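Local coordinates for OBCA, Oxalate Biosynthetic Component A (Burkholderia glumae, PDB 4NNC), which pairs an N-terminal domain with a TIM-barrel region of the beta-keto acid cleavage enzyme family, here holding a cobalt(II) ion, an oxalate ion and the ligand 2KQ, at residues H226-S231 with G247-Q252; V347-H352 with F375-G380; V443-I448 with G466-R471. All coordinates share one frame; numbering follows the deposited sequence.

Interaction 1. Residues H226-S231 with G247-Q252; sequences HTRDLS and GSQRNQ. With CO (cobalt (II) ion), chain B; OXL (oxalate ion), chain C; 2KQ ((3S)-3-[2-[3-[[(2R)-4-[[[(2R,3S,4R,5R)-5-(6-aminopurin-9-yl)-4-oxidanyl-3-phosphonooxy-oxolan-2-yl]methoxy-oxidanyl-phosphoryl]oxy-oxidanyl-phosphoryl]oxy-3,3-dimethyl-2-oxidanyl-butanoyl]amino]propanoylamino]ethylsulfanyl]-3-oxidanyl-butanoic acid), chain D.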
# COMPACT_ATOMS: atom_id res chain seq x y z
N HIS A 226 -8.80 1.89 5.68
CA HIS A 226 -8.23 2.96 6.50
C HIS A 226 -8.85 4.27 6.04
O HIS A 226 -9.31 4.38 4.89
CB HIS A 226 -6.73 3.09 6.27
CG HIS A 226 -5.91 2.00 6.87
ND1 HIS A 226 -4.88 2.25 7.74
CD2 HIS A 226 -5.96 0.65 6.70
CE1 HIS A 226 -4.32 1.10 8.10
NE2 HIS A 226 -4.96 0.12 7.48
N THR A 227 -8.82 5.28 6.90
CA THR A 227 -9.09 6.65 6.47
C THR A 227 -7.84 7.54 6.65
O THR A 227 -6.92 7.16 7.38
CB THR A 227 -10.28 7.28 7.21
OG1 THR A 227 -10.17 7.02 8.63
CG2 THR A 227 -11.57 6.69 6.69
N ARG A 228 -7.83 8.69 5.98
CA ARG A 228 -6.71 9.64 6.06
C ARG A 228 -7.21 11.03 6.48
O ARG A 228 -8.29 11.47 6.09
CB ARG A 228 -5.99 9.74 4.71
CG ARG A 228 -5.46 8.42 4.18
CD ARG A 228 -4.34 7.88 5.08
NE ARG A 228 -3.74 6.70 4.48
CZ ARG A 228 -2.74 6.73 3.60
NH1 ARG A 228 -2.20 7.89 3.23
NH2 ARG A 228 -2.27 5.58 3.10
N ASP A 229 -6.40 11.70 7.30
CA ASP A 229 -6.66 13.09 7.69
C ASP A 229 -6.11 14.01 6.59
O ASP A 229 -4.91 14.05 6.35
CB ASP A 229 -5.96 13.35 9.03
CG ASP A 229 -6.00 14.81 9.47
OD1 ASP A 229 -6.80 15.62 8.94
OD2 ASP A 229 -5.22 15.15 10.38
N LEU A 230 -7.00 14.73 5.91
CA LEU A 230 -6.57 15.60 4.82
C LEU A 230 -6.66 17.09 5.19
O LEU A 230 -6.66 17.95 4.32
CB LEU A 230 -7.42 15.34 3.57
CG LEU A 230 -7.45 13.92 2.99
CD1 LEU A 230 -8.27 13.90 1.72
CD2 LEU A 230 -6.05 13.40 2.72
N SER A 231 -6.71 17.41 6.48
CA SER A 231 -7.02 18.79 6.87
C SER A 231 -5.86 19.78 6.74
O SER A 231 -6.08 20.99 6.73
CB SER A 231 -7.65 18.83 8.27
OG SER A 231 -6.75 18.34 9.24
N GLY A 247 0.51 18.21 1.83
CA GLY A 247 -0.38 17.66 2.84
C GLY A 247 0.11 16.29 3.28
O GLY A 247 0.64 15.52 2.47
N SER A 248 -0.06 15.98 4.57
CA SER A 248 0.53 14.76 5.12
C SER A 248 -0.20 13.47 4.71
O SER A 248 0.42 12.42 4.64
CB SER A 248 0.57 14.83 6.64
OG SER A 248 -0.76 14.79 7.15
N GLN A 249 -1.51 13.57 4.46
CA GLN A 249 -2.35 12.40 4.19
C GLN A 249 -2.18 11.38 5.31
O GLN A 249 -2.16 10.16 5.07
CB GLN A 249 -2.02 11.76 2.83
CG GLN A 249 -2.07 12.71 1.63
CD GLN A 249 -1.87 11.97 0.30
OE1 GLN A 249 -2.25 10.80 0.16
NE2 GLN A 249 -1.28 12.65 -0.67
N ARG A 250 -2.07 11.89 6.54
CA ARG A 250 -1.74 11.10 7.71
C ARG A 250 -2.75 9.98 7.98
O ARG A 250 -3.97 10.19 7.92
CB ARG A 250 -1.63 12.02 8.94
CG ARG A 250 -0.98 11.38 10.18
CD ARG A 250 -0.90 12.40 11.34
NE ARG A 250 -2.17 13.12 11.47
CZ ARG A 250 -3.20 12.69 12.19
NH1 ARG A 250 -3.12 11.54 12.87
NH2 ARG A 250 -4.32 13.40 12.24
N ASN A 251 -2.25 8.79 8.28
CA ASN A 251 -3.15 7.74 8.71
C ASN A 251 -3.88 8.23 9.95
O ASN A 251 -3.25 8.74 10.87
CB ASN A 251 -2.40 6.46 9.03
CG ASN A 251 -3.35 5.30 9.31
OD1 ASN A 251 -4.10 4.86 8.42
ND2 ASN A 251 -3.34 4.80 10.54
N GLN A 252 -5.20 8.06 9.95
CA GLN A 252 -6.03 8.50 11.06
C GLN A 252 -7.45 7.96 10.90
O GLN A 252 -8.00 7.99 9.82
CB GLN A 252 -6.07 10.04 11.08
CG GLN A 252 -7.00 10.61 12.11
CD GLN A 252 -6.49 10.37 13.51
OE1 GLN A 252 -5.42 10.87 13.89
NE2 GLN A 252 -7.23 9.58 14.28
CO CO B . -4.43 -1.83 7.60
C1 OXL C . -0.79 -0.45 10.46
C2 OXL C . -0.79 -1.14 9.15
O1 OXL C . -0.48 -1.08 11.51
O2 OXL C . 0.29 -1.59 8.68
O3 OXL C . -1.14 0.75 10.47
O4 OXL C . -1.89 -1.23 8.53
C01 2KQ D . 4.74 1.77 1.15
C02 2KQ D . 4.48 0.59 0.21
C03 2KQ D . 2.90 0.28 0.13
C04 2KQ D . 5.04 0.94 -1.17
O05 2KQ D . 4.82 -0.15 -2.03
P06 2KQ D . 5.76 -0.39 -3.29
O07 2KQ D . 5.00 -1.22 -4.31
O08 2KQ D . 6.15 0.93 -3.93
O09 2KQ D . 7.04 -1.20 -2.81
P10 2KQ D . 8.44 -0.61 -2.26
O11 2KQ D . 9.23 -1.71 -1.61
O12 2KQ D . 8.16 0.45 -1.23
O13 2KQ D . 9.28 0.01 -3.48
C14 2KQ D . 10.52 0.70 -3.20
C15 2KQ D . 11.29 0.86 -4.44
O16 2KQ D . 11.38 -0.41 -5.20
C17 2KQ D . 10.71 -0.21 -6.46
N18 2KQ D . 9.93 -1.37 -6.73
C19 2KQ D . 8.73 -1.68 -6.21
N20 2KQ D . 8.33 -2.88 -6.70
C21 2KQ D . 9.30 -3.34 -7.55
C22 2KQ D . 9.45 -4.50 -8.34
N23 2KQ D . 8.42 -5.53 -8.36
N24 2KQ D . 10.56 -4.63 -9.08
C25 2KQ D . 11.53 -3.68 -9.05
N26 2KQ D . 11.41 -2.57 -8.32
C27 2KQ D . 10.30 -2.38 -7.56
C28 2KQ D . 9.92 1.03 -6.34
O29 2KQ D . 9.85 1.73 -7.58
C30 2KQ D . 10.67 1.85 -5.37
O31 2KQ D . 11.69 2.60 -6.06
P32 2KQ D . 12.77 3.50 -5.21
O33 2KQ D . 13.68 2.61 -4.36
O34 2KQ D . 13.61 4.33 -6.16
O35 2KQ D . 12.00 4.43 -4.31
C36 2KQ D . 5.31 -0.64 0.70
O37 2KQ D . 6.64 -0.30 0.70
C38 2KQ D . 4.96 -1.15 2.11
O39 2KQ D . 5.26 -0.54 3.13
N40 2KQ D . 4.29 -2.44 2.23
C41 2KQ D . 4.02 -2.91 3.55
C42 2KQ D . 2.61 -2.51 3.98
C43 2KQ D . 2.22 -3.00 5.39
O44 2KQ D . 2.94 -2.79 6.37
N45 2KQ D . 1.00 -3.74 5.53
C46 2KQ D . 0.66 -4.20 6.85
C47 2KQ D . -0.73 -3.74 7.22
S48 2KQ D . -1.33 -4.56 8.69
C49 2KQ D . -3.06 -4.18 8.91
C50 2KQ D . -3.76 -5.40 8.61
O51 2KQ D . -3.49 -3.20 7.99
C52 2KQ D . -3.37 -3.85 10.40
C53 2KQ D . -4.33 -2.74 10.71
O54 2KQ D . -4.85 -2.04 9.78
O55 2KQ D . -4.61 -2.51 11.91
O HOH W 1 -7.40 4.95 9.36
O HOH W 2 -3.17 15.74 3.94
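The His226 ring is engaged at its edges: Asn251 OD1 lies in its plane beside ND1, oxalate O4 sits near that plane by CE1, and the cobalt(II) ion is bound through NE2 at 2.0 Å. The Arg228 guanidinium receives Gln249 O near its edge, and the Arg250 guanidinium takes Asp229 OD2 and Gln252 OE1 at its own. His226 ND1 donates to Asn251 OD1 over 2.8 Å in an almost straight bond (173°), with the amide plane turned 52° from the ring. Asn251 CG, anti to the backbone N, swings back toward the facing chain to place that oxygen. Next along, Thr227 and Gln252 exchange two bonds: Gln252 N reaches Thr227 O, while Thr227 OG1 donates to Gln252 O (2.7 Å) on a carbonyl lone pair. Asp229 N bonds Arg250 O at 2.9 Å. Arg228 and Asn251 form an antiparallel non-hydrogen-bonded pair, and the pairing is short and irregular. Arg228 NH1 reaches Gln249 O at 2.9 Å; its NE is taken by Gly14 O. The far end is tied by a salt bridge, Asp229 OD2 to Arg250 NH2 at 2.7 Å, with carboxylate and guanidinium planes 79° apart. Gln252 OE1 steadies this guanidinium through NH1 (2.6 Å). Asp229 OD1 instead accepts Ser231 N and OG, the former closing an Asx turn. With ND1 donating to Asn251 OD1, the ring meets the metal through NE2; His224, Glu475 and 2KQ also bind the ion. Asn251 is a second-shell residue, and its nearly straight bond probably helps to fix the rotation of the His226 ring.

Interaction 2. Residues V347-H352 with F375-G380; sequences VEVFNH and FMLVAG. With 2KQ ((3S)-3-[2-[3-[[(2R)-4-[[[(2R,3S,4R,5R)-5-(6-aminopurin-9-yl)-4-oxidanyl-3-phosphonooxy-oxolan-2-yl]methoxy-oxidanyl-phosphoryl]oxy-oxidanyl-phosphoryl]oxy-3,3-dimethyl-2-oxidanyl-butanoyl]amino]propanoylamino]ethylsulfanyl]-3-oxidanyl-butanoic acid), chain D.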
# COMPACT_ATOMS: atom_id res chain seq x y z
N VAL A 347 -7.36 -10.90 13.83
CA VAL A 347 -6.09 -10.85 14.53
C VAL A 347 -4.97 -10.53 13.52
O VAL A 347 -4.71 -11.32 12.62
CB VAL A 347 -5.78 -12.18 15.29
CG1 VAL A 347 -4.43 -12.10 16.01
CG2 VAL A 347 -6.88 -12.48 16.30
N GLU A 348 -4.33 -9.37 13.66
CA GLU A 348 -3.21 -9.02 12.78
C GLU A 348 -1.91 -9.59 13.36
O GLU A 348 -1.38 -9.12 14.37
CB GLU A 348 -3.10 -7.51 12.57
CG GLU A 348 -4.43 -6.82 12.23
CD GLU A 348 -5.09 -7.36 10.95
OE1 GLU A 348 -4.37 -7.89 10.06
OE2 GLU A 348 -6.33 -7.26 10.83
N VAL A 349 -1.41 -10.64 12.73
CA VAL A 349 -0.24 -11.31 13.26
C VAL A 349 0.99 -10.59 12.73
O VAL A 349 1.51 -10.92 11.66
CB VAL A 349 -0.22 -12.81 12.88
CG1 VAL A 349 0.86 -13.52 13.66
CG2 VAL A 349 -1.59 -13.42 13.16
N PHE A 350 1.42 -9.57 13.46
CA PHE A 350 2.58 -8.79 13.05
C PHE A 350 3.84 -9.48 13.51
O PHE A 350 4.89 -9.34 12.89
CB PHE A 350 2.56 -7.39 13.68
CG PHE A 350 1.65 -6.40 13.01
CD1 PHE A 350 0.38 -6.16 13.53
CD2 PHE A 350 2.07 -5.66 11.92
CE1 PHE A 350 -0.46 -5.22 12.95
CE2 PHE A 350 1.23 -4.72 11.32
CZ PHE A 350 -0.04 -4.49 11.84
N ASN A 351 3.75 -10.23 14.61
CA ASN A 351 4.96 -10.69 15.29
C ASN A 351 4.74 -11.91 16.17
O ASN A 351 3.61 -12.35 16.36
CB ASN A 351 5.61 -9.53 16.07
CG ASN A 351 4.63 -8.81 17.03
OD1 ASN A 351 3.88 -9.46 17.78
ND2 ASN A 351 4.64 -7.48 17.00
N HIS A 352 5.83 -12.44 16.73
CA HIS A 352 5.74 -13.65 17.53
C HIS A 352 5.06 -13.40 18.86
O HIS A 352 4.39 -14.28 19.38
CB HIS A 352 7.11 -14.30 17.73
CG HIS A 352 7.55 -15.09 16.55
ND1 HIS A 352 7.08 -16.36 16.30
CD2 HIS A 352 8.39 -14.78 15.53
CE1 HIS A 352 7.62 -16.81 15.18
NE2 HIS A 352 8.42 -15.87 14.69
N PHE A 375 -7.40 -14.61 11.21
CA PHE A 375 -6.01 -14.21 11.38
C PHE A 375 -5.48 -13.68 10.05
O PHE A 375 -5.85 -14.18 8.98
CB PHE A 375 -5.13 -15.39 11.83
CG PHE A 375 -5.49 -15.94 13.18
CD1 PHE A 375 -4.86 -15.46 14.33
CD2 PHE A 375 -6.46 -16.94 13.32
CE1 PHE A 375 -5.19 -15.97 15.61
CE2 PHE A 375 -6.78 -17.45 14.59
CZ PHE A 375 -6.15 -16.96 15.72
N MET A 376 -4.62 -12.68 10.12
CA MET A 376 -3.93 -12.18 8.93
C MET A 376 -2.46 -12.21 9.22
O MET A 376 -2.01 -11.53 10.14
CB MET A 376 -4.37 -10.75 8.61
CG MET A 376 -3.62 -10.10 7.43
SD MET A 376 -3.93 -10.92 5.84
CE MET A 376 -5.66 -10.50 5.61
N LEU A 377 -1.70 -13.00 8.46
CA LEU A 377 -0.25 -13.05 8.65
C LEU A 377 0.40 -11.85 7.97
O LEU A 377 0.39 -11.73 6.75
CB LEU A 377 0.34 -14.35 8.07
CG LEU A 377 -0.20 -15.68 8.60
CD1 LEU A 377 0.43 -16.88 7.87
CD2 LEU A 377 0.05 -15.80 10.10
N VAL A 378 0.96 -10.94 8.77
CA VAL A 378 1.62 -9.77 8.20
C VAL A 378 3.05 -10.16 7.86
O VAL A 378 4.00 -9.71 8.51
CB VAL A 378 1.58 -8.56 9.16
CG1 VAL A 378 2.09 -7.30 8.46
CG2 VAL A 378 0.15 -8.36 9.69
N ALA A 379 3.20 -11.00 6.85
CA ALA A 379 4.50 -11.56 6.51
C ALA A 379 5.36 -10.54 5.77
O ALA A 379 4.83 -9.69 5.05
CB ALA A 379 4.33 -12.81 5.67
N GLY A 380 6.68 -10.62 5.96
CA GLY A 380 7.63 -9.81 5.20
C GLY A 380 7.90 -8.40 5.71
O GLY A 380 8.73 -7.67 5.14
C01 2KQ D . 4.74 1.77 1.15
C02 2KQ D . 4.48 0.59 0.21
C03 2KQ D . 2.90 0.28 0.13
C04 2KQ D . 5.04 0.94 -1.17
O05 2KQ D . 4.82 -0.15 -2.03
P06 2KQ D . 5.76 -0.39 -3.29
O07 2KQ D . 5.00 -1.22 -4.31
O08 2KQ D . 6.15 0.93 -3.93
O09 2KQ D . 7.04 -1.20 -2.81
P10 2KQ D . 8.44 -0.61 -2.26
O11 2KQ D . 9.23 -1.71 -1.61
O12 2KQ D . 8.16 0.45 -1.23
O13 2KQ D . 9.28 0.01 -3.48
C14 2KQ D . 10.52 0.70 -3.20
C15 2KQ D . 11.29 0.86 -4.44
O16 2KQ D . 11.38 -0.41 -5.20
C17 2KQ D . 10.71 -0.21 -6.46
N18 2KQ D . 9.93 -1.37 -6.73
C19 2KQ D . 8.73 -1.68 -6.21
N20 2KQ D . 8.33 -2.88 -6.70
C21 2KQ D . 9.30 -3.34 -7.55
C22 2KQ D . 9.45 -4.50 -8.34
N23 2KQ D . 8.42 -5.53 -8.36
N24 2KQ D . 10.56 -4.63 -9.08
C25 2KQ D . 11.53 -3.68 -9.05
N26 2KQ D . 11.41 -2.57 -8.32
C27 2KQ D . 10.30 -2.38 -7.56
C28 2KQ D . 9.92 1.03 -6.34
O29 2KQ D . 9.85 1.73 -7.58
C30 2KQ D . 10.67 1.85 -5.37
O31 2KQ D . 11.69 2.60 -6.06
P32 2KQ D . 12.77 3.50 -5.21
O33 2KQ D . 13.68 2.61 -4.36
O34 2KQ D . 13.61 4.33 -6.16
O35 2KQ D . 12.00 4.43 -4.31
C36 2KQ D . 5.31 -0.64 0.70
O37 2KQ D . 6.64 -0.30 0.70
C38 2KQ D . 4.96 -1.15 2.11
O39 2KQ D . 5.26 -0.54 3.13
N40 2KQ D . 4.29 -2.44 2.23
C41 2KQ D . 4.02 -2.91 3.55
C42 2KQ D . 2.61 -2.51 3.98
C43 2KQ D . 2.22 -3.00 5.39
O44 2KQ D . 2.94 -2.79 6.37
N45 2KQ D . 1.00 -3.74 5.53
C46 2KQ D . 0.66 -4.20 6.85
C47 2KQ D . -0.73 -3.74 7.22
S48 2KQ D . -1.33 -4.56 8.69
C49 2KQ D . -3.06 -4.18 8.91
C50 2KQ D . -3.76 -5.40 8.61
O51 2KQ D . -3.49 -3.20 7.99
C52 2KQ D . -3.37 -3.85 10.40
C53 2KQ D . -4.33 -2.74 10.71
O54 2KQ D . -4.85 -2.04 9.78
O55 2KQ D . -4.61 -2.51 11.91
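Val347 O is gripped twice by the facing strand: Met376 N donates to it over 2.8 Å, and Phe375 CA approaches it at 3.4 Å in a CA-H...O contact. Two further bonds continue the parallel ladder, Val349 N to Met376 O (2.8 Å) and Val378 N to Val349 O (2.9 Å). The strand axes cross at only 22°. Val347 and Phe375 lie side by side and point the same way, with Val347 CB 3.5 Å from Phe375 CD1. Val349 CG2 meets the edge of that same ring, and Val349 CB packs on Leu377 CD2. On the other face of the sheet, the Glu348 chain bends at its second torsion (chi2 -59°), carrying OE1 back to Met376 CB and beside the 2KQ methyl carbon C50. At the end of the ladder, Val378 splits its branches: CG2 sits over one face of the Phe350 ring, 4.1 Å from the centroid and 13° off the normal, a CH-pi contact, while CG1 touches Phe350 CD2 and also 2KQ C46. Phe350 CZ lies 3.4 Å from 2KQ S48. Val378 thus backs one face of a ring that borders both the ligand and the oxalate. The pair lies within the parallel barrel sheet, between strands 308-311 and 444-449. Val347 and Val349 meet helix 352-359, Phe375 and Leu377 meet helix 416-440, and Glu348 faces the ligand-filled interior.

Interaction 3. Residues V443-I448 with G466-R471; sequences VSKISI and GLDGIR. With 2KQ ((3S)-3-[2-[3-[[(2R)-4-[[[(2R,3S,4R,5R)-5-(6-aminopurin-9-yl)-4-oxidanyl-3-phosphonooxy-oxolan-2-yl]methoxy-oxidanyl-phosphoryl]oxy-oxidanyl-phosphoryl]oxy-3,3-dimethyl-2-oxidanyl-butanoyl]amino]propanoylamino]ethylsulfanyl]-3-oxidanyl-butanoic acid), chain D.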
# COMPACT_ATOMS: atom_id res chain seq x y z
N VAL A 443 -10.99 -24.19 14.61
CA VAL A 443 -11.96 -23.48 13.79
C VAL A 443 -11.42 -22.06 13.51
O VAL A 443 -11.67 -21.13 14.28
CB VAL A 443 -13.33 -23.42 14.50
CG1 VAL A 443 -14.41 -22.88 13.57
CG2 VAL A 443 -13.70 -24.81 15.00
N SER A 444 -10.68 -21.91 12.42
CA SER A 444 -10.06 -20.63 12.12
C SER A 444 -9.85 -20.43 10.63
O SER A 444 -9.81 -21.39 9.86
CB SER A 444 -8.71 -20.53 12.85
OG SER A 444 -7.84 -21.56 12.43
N LYS A 445 -9.73 -19.17 10.22
CA LYS A 445 -9.36 -18.84 8.85
C LYS A 445 -8.13 -17.96 8.92
O LYS A 445 -8.12 -16.97 9.66
CB LYS A 445 -10.49 -18.09 8.14
CG LYS A 445 -11.78 -18.87 8.09
CD LYS A 445 -11.58 -20.13 7.28
CE LYS A 445 -12.76 -21.07 7.45
NZ LYS A 445 -12.51 -22.30 6.64
N ILE A 446 -7.11 -18.33 8.15
CA ILE A 446 -5.85 -17.58 8.15
C ILE A 446 -5.57 -17.04 6.76
O ILE A 446 -5.62 -17.81 5.78
CB ILE A 446 -4.66 -18.48 8.60
CG1 ILE A 446 -4.90 -19.00 10.02
CG2 ILE A 446 -3.34 -17.71 8.52
CD1 ILE A 446 -3.86 -19.97 10.51
N SER A 447 -5.29 -15.74 6.67
CA SER A 447 -4.89 -15.14 5.39
C SER A 447 -3.44 -14.65 5.43
O SER A 447 -2.82 -14.59 6.49
CB SER A 447 -5.82 -13.99 5.02
OG SER A 447 -7.11 -14.44 4.65
N ILE A 448 -2.92 -14.27 4.27
CA ILE A 448 -1.57 -13.72 4.19
C ILE A 448 -1.51 -12.44 3.36
O ILE A 448 -2.21 -12.31 2.34
CB ILE A 448 -0.56 -14.75 3.61
CG1 ILE A 448 0.88 -14.22 3.68
CG2 ILE A 448 -0.93 -15.14 2.18
CD1 ILE A 448 1.94 -15.32 3.51
N GLY A 466 -1.52 -23.96 2.86
CA GLY A 466 -2.94 -24.26 3.04
C GLY A 466 -3.74 -23.10 3.65
O GLY A 466 -4.73 -23.31 4.35
N LEU A 467 -3.34 -21.87 3.36
CA LEU A 467 -4.06 -20.72 3.93
C LEU A 467 -5.47 -20.59 3.35
O LEU A 467 -5.76 -21.14 2.28
CB LEU A 467 -3.25 -19.44 3.77
CG LEU A 467 -1.88 -19.48 4.46
CD1 LEU A 467 -1.23 -18.11 4.47
CD2 LEU A 467 -2.03 -20.02 5.88
N ASP A 468 -6.35 -19.89 4.06
CA ASP A 468 -7.75 -19.75 3.64
C ASP A 468 -8.01 -18.54 2.76
O ASP A 468 -9.10 -18.38 2.21
CB ASP A 468 -8.66 -19.67 4.87
CG ASP A 468 -8.51 -20.86 5.77
OD1 ASP A 468 -9.17 -21.87 5.49
OD2 ASP A 468 -7.73 -20.79 6.75
N GLY A 469 -7.02 -17.66 2.63
CA GLY A 469 -7.25 -16.40 1.94
C GLY A 469 -5.99 -15.61 1.68
O GLY A 469 -4.94 -15.82 2.30
N ILE A 470 -6.11 -14.68 0.73
CA ILE A 470 -4.99 -13.86 0.31
C ILE A 470 -5.44 -12.39 0.27
O ILE A 470 -6.57 -12.08 -0.12
CB ILE A 470 -4.48 -14.29 -1.09
CG1 ILE A 470 -3.91 -15.71 -1.04
CG2 ILE A 470 -3.43 -13.33 -1.63
CD1 ILE A 470 -3.49 -16.24 -2.42
N ARG A 471 -4.55 -11.51 0.69
CA ARG A 471 -4.83 -10.09 0.71
C ARG A 471 -3.90 -9.35 -0.25
O ARG A 471 -2.68 -9.61 -0.30
CB ARG A 471 -4.69 -9.54 2.13
CG ARG A 471 -4.31 -8.07 2.17
CD ARG A 471 -4.46 -7.48 3.56
NE ARG A 471 -3.56 -6.35 3.73
CZ ARG A 471 -3.60 -5.53 4.78
NH1 ARG A 471 -4.50 -5.72 5.73
NH2 ARG A 471 -2.74 -4.52 4.86
C01 2KQ D . 4.74 1.77 1.15
C02 2KQ D . 4.48 0.59 0.21
C03 2KQ D . 2.90 0.28 0.13
C04 2KQ D . 5.04 0.94 -1.17
O05 2KQ D . 4.82 -0.15 -2.03
P06 2KQ D . 5.76 -0.39 -3.29
O07 2KQ D . 5.00 -1.22 -4.31
O08 2KQ D . 6.15 0.93 -3.93
O09 2KQ D . 7.04 -1.20 -2.81
P10 2KQ D . 8.44 -0.61 -2.26
O11 2KQ D . 9.23 -1.71 -1.61
O12 2KQ D . 8.16 0.45 -1.23
O13 2KQ D . 9.28 0.01 -3.48
C14 2KQ D . 10.52 0.70 -3.20
C15 2KQ D . 11.29 0.86 -4.44
O16 2KQ D . 11.38 -0.41 -5.20
C17 2KQ D . 10.71 -0.21 -6.46
N18 2KQ D . 9.93 -1.37 -6.73
C19 2KQ D . 8.73 -1.68 -6.21
N20 2KQ D . 8.33 -2.88 -6.70
C21 2KQ D . 9.30 -3.34 -7.55
C22 2KQ D . 9.45 -4.50 -8.34
N23 2KQ D . 8.42 -5.53 -8.36
N24 2KQ D . 10.56 -4.63 -9.08
C25 2KQ D . 11.53 -3.68 -9.05
N26 2KQ D . 11.41 -2.57 -8.32
C27 2KQ D . 10.30 -2.38 -7.56
C28 2KQ D . 9.92 1.03 -6.34
O29 2KQ D . 9.85 1.73 -7.58
C30 2KQ D . 10.67 1.85 -5.37
O31 2KQ D . 11.69 2.60 -6.06
P32 2KQ D . 12.77 3.50 -5.21
O33 2KQ D . 13.68 2.61 -4.36
O34 2KQ D . 13.61 4.33 -6.16
O35 2KQ D . 12.00 4.43 -4.31
C36 2KQ D . 5.31 -0.64 0.70
O37 2KQ D . 6.64 -0.30 0.70
C38 2KQ D . 4.96 -1.15 2.11
O39 2KQ D . 5.26 -0.54 3.13
N40 2KQ D . 4.29 -2.44 2.23
C41 2KQ D . 4.02 -2.91 3.55
C42 2KQ D . 2.61 -2.51 3.98
C43 2KQ D . 2.22 -3.00 5.39
O44 2KQ D . 2.94 -2.79 6.37
N45 2KQ D . 1.00 -3.74 5.53
C46 2KQ D . 0.66 -4.20 6.85
C47 2KQ D . -0.73 -3.74 7.22
S48 2KQ D . -1.33 -4.56 8.69
C49 2KQ D . -3.06 -4.18 8.91
C50 2KQ D . -3.76 -5.40 8.61
O51 2KQ D . -3.49 -3.20 7.99
C52 2KQ D . -3.37 -3.85 10.40
C53 2KQ D . -4.33 -2.74 10.71
O54 2KQ D . -4.85 -2.04 9.78
O55 2KQ D . -4.61 -2.51 11.91
O HOH W 3 -11.78 -21.73 4.37
O HOH W 4 -8.03 -12.56 2.58
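Lys445 folds at its first two torsions (chi1 -59°, chi2 -63°) and then runs straight, which lays its CD 3.5 Å from Asp468 OD1 and brings NZ to the same oxygen. The two chains cross at about a right angle. The NZ to OD1 salt bridge is long, 3.6 Å, and water 3 spans it, accepting from NZ and donating to OD1. The other oxygen of Asp468 turns to the backbone: OD2 takes Ile446 N at 2.9 Å on its anti side, and Arg438 adds a salt bridge to it from helix 416-440. Asp468 N in turn donates to Ile446 O (2.8 Å), so this one residue bonds both the N and the O of Ile446 just ahead of the point where the second strand starts. From there the chains pair in parallel, with Ile448 N bonded to Gly469 O and Arg471 N to Ile448 O (3.0 Å). Ser447 stands opposite Gly469, where the bare glycine CA lets OG come within 3.3 Å of it; water 4 is bonded to that hydroxyl and, weakly, to Ile470 O. On the helix side Leu467 forks over two isoleucines, CD1 packing on Ile448 CB at 3.5 Å and CD2 on Ile446 CG2 at 3.7 Å. Arg471, extended from CG to NE, reaches into the ligand pocket, where NH2 makes a weak bond to 2KQ O51 and NE is held by a salt bridge to Asp476. The contact closes the beta-alpha-beta unit 444-449, 458-464, 469-472: helix 458-464 covers Ile448 and Ile470, helix 416-440 covers Ile446 and Leu467, and strands 373-378 and 5-10 continue the sheet beyond its two strands.

How the interactions relate
The three contacts come in series along the chain and belong to one curled, largely parallel sheet of TIM-barrel type. Interactions 2 and 3 are neighbours, their centres 11 Å apart, because strands 373-378 and 444-449 pair directly: Leu377 N probably bonds Ser447 O, and Met376 CE packs on Ser447 and Arg471. Interaction 1 lies farther off, its centre 24 Å from that of interaction 2 and 30 Å from that of interaction 3, where strand 222-229 meets the short antiparallel strand 250-251. All three nevertheless touch 2KQ. Segments far apart in sequence thus converge from different arcs of the sheet on one pocket that holds the metal and the ligands.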